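Local coordinates for protein pyruvate kinase (Pseudomonas aeruginosa, PDB 6QXL) that probably catalyses the last step of glycolysis, transferring the phosphoryl group of phosphoenolpyruvate to ADP to give pyruvate and ATP, at residues A220-R224 / A225-A229. Sequence-based numbering, arbitrary orientation.
Sequences AKIER and AEAVA. With MG (magnesium ion), chain N.
Arg224 and Ala227 are joined through their backbones where the chain leaves barrel strand 217-222 and coils into a turn: Ala227 N gives a weak hydrogen bond to Arg224 O (3.0 Å, N-H...O angle 133°). One residue further on, Val228 N repeats the pattern with Ala225 O at 3.2 Å.

Apolar contact backs this turn. Ile222 CG2 reaches Val228 CG1 at 3.5 Å and lies 4.2 Å from Ala227 CB; Leu237 of helix 231-239 touches both Ile222 and Ala227.

The charged side chains of Arg224 and Glu226 run side by side in the same direction without pairing. Glu226, bent at chi2 (78°), brings OE1 to 3.6 Å from Arg224 CB, alongside the aliphatic part of the arginine, while guanidinium and carboxylate planes stand 80° apart. Each charge is met elsewhere: Arg224 NH1 by Glu254, Glu226 OE1 by Arg197.

Glu223 turns from this packing toward the magnesium ion. Its chain, extended beyond CG, carries OE2 to 1.6 Å from the metal, a distance too short to be taken literally. Asp250 also binds this magnesium, and Lys221 NZ hydrogen-bonds a nearby malonate and forms a salt bridge with Asp68. A metal ligand just beyond a strand's C-terminal end, followed by a turn leading to the next helix, is characteristic of the TIM-barrel active site of pyruvate kinases.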
loop_
_atom_site.group_PDB
_atom_site.type_symbol
_atom_site.label_atom_id
_atom_site.label_comp_id
_atom_site.label_asym_id
_atom_site.label_seq_id
_atom_site.Cartn_x
_atom_site.Cartn_y
_atom_site.Cartn_z
ATOM N N ALA A 220 -26.779 -14.266 15.945
ATOM C CA ALA A 220 -26.899 -15.315 14.934
ATOM C C ALA A 220 -25.738 -16.271 15.016
ATOM O O ALA A 220 -24.592 -15.877 14.839
ATOM C CB ALA A 220 -26.984 -14.730 13.533
ATOM N N LYS A 221 -26.026 -17.534 15.289
ATOM C CA LYS A 221 -25.002 -18.567 15.290
ATOM C C LYS A 221 -24.796 -19.077 13.880
ATOM O O LYS A 221 -25.712 -19.595 13.279
ATOM C CB LYS A 221 -25.399 -19.686 16.230
ATOM C CG LYS A 221 -25.411 -19.239 17.683
ATOM C CD LYS A 221 -26.127 -20.222 18.573
ATOM C CE LYS A 221 -25.385 -21.548 18.681
ATOM N NZ LYS A 221 -25.973 -22.422 19.715
ATOM N N ILE A 222 -23.589 -18.922 13.355
ATOM C CA ILE A 222 -23.270 -19.357 12.000
ATOM C C ILE A 222 -22.849 -20.831 12.076
ATOM O O ILE A 222 -21.723 -21.135 12.399
ATOM C CB ILE A 222 -22.161 -18.494 11.374
ATOM C CG1 ILE A 222 -22.437 -16.995 11.573
ATOM C CG2 ILE A 222 -21.997 -18.812 9.905
ATOM C CD1 ILE A 222 -23.807 -16.548 11.178
ATOM N N GLU A 223 -23.809 -21.731 11.891
ATOM C CA GLU A 223 -23.652 -23.172 11.955
ATOM C C GLU A 223 -24.158 -23.940 10.729
ATOM O O GLU A 223 -24.095 -25.122 10.715
ATOM C CB GLU A 223 -24.459 -23.720 13.143
ATOM C CG GLU A 223 -24.012 -23.354 14.541
ATOM C CD GLU A 223 -24.873 -23.918 15.661
ATOM O OE1 GLU A 223 -26.036 -23.570 15.704
ATOM O OE2 GLU A 223 -24.386 -24.680 16.525
ATOM N N ARG A 224 -24.692 -23.290 9.719
ATOM C CA ARG A 224 -25.286 -23.996 8.582
ATOM C C ARG A 224 -24.501 -23.771 7.336
ATOM O O ARG A 224 -24.068 -22.656 7.085
ATOM C CB ARG A 224 -26.743 -23.588 8.338
ATOM C CG ARG A 224 -27.672 -24.236 9.292
ATOM C CD ARG A 224 -28.250 -25.589 8.934
ATOM N NE ARG A 224 -29.470 -25.834 9.613
ATOM C CZ ARG A 224 -29.786 -26.971 10.270
ATOM N NH1 ARG A 224 -28.934 -27.992 10.313
ATOM N NH2 ARG A 224 -30.959 -27.095 10.886
ATOM N N ALA A 225 -24.318 -24.790 6.529
ATOM C CA ALA A 225 -23.658 -24.636 5.238
ATOM C C ALA A 225 -24.251 -23.536 4.387
ATOM O O ALA A 225 -23.527 -22.779 3.741
ATOM C CB ALA A 225 -23.628 -25.953 4.486
ATOM N N GLU A 226 -25.581 -23.409 4.441
ATOM C CA GLU A 226 -26.292 -22.421 3.612
ATOM C C GLU A 226 -25.959 -21.003 4.036
ATOM O O GLU A 226 -25.955 -20.107 3.208
ATOM C CB GLU A 226 -27.814 -22.647 3.689
ATOM C CG GLU A 226 -28.326 -23.978 3.131
ATOM C CD GLU A 226 -28.133 -25.190 4.035
ATOM O OE1 GLU A 226 -27.790 -25.092 5.239
ATOM O OE2 GLU A 226 -28.243 -26.291 3.513
ATOM N N ALA A 227 -25.664 -20.807 5.313
ATOM C CA ALA A 227 -25.319 -19.483 5.836
ATOM C C ALA A 227 -23.994 -18.924 5.315
ATOM O O ALA A 227 -23.800 -17.708 5.344
ATOM C CB ALA A 227 -25.299 -19.514 7.361
ATOM N N VAL A 228 -23.095 -19.797 4.856
ATOM C CA VAL A 228 -21.779 -19.375 4.371
ATOM C C VAL A 228 -21.559 -19.758 2.913
ATOM O O VAL A 228 -20.438 -19.675 2.416
ATOM C CB VAL A 228 -20.654 -19.953 5.256
ATOM C CG1 VAL A 228 -20.736 -19.340 6.645
ATOM C CG2 VAL A 228 -20.751 -21.483 5.353
ATOM N N ALA A 229 -22.631 -20.143 2.221
ATOM C CA ALA A 229 -22.551 -20.554 0.818
ATOM C C ALA A 229 -21.960 -19.453 -0.066
ATOM O O ALA A 229 -21.284 -19.750 -1.029
ATOM C CB ALA A 229 -23.931 -20.936 0.303
HETATM MG MG MG N . -23.911 -25.538 17.813
HETATM O O HOH W 1 -23.581 -27.687 19.200
#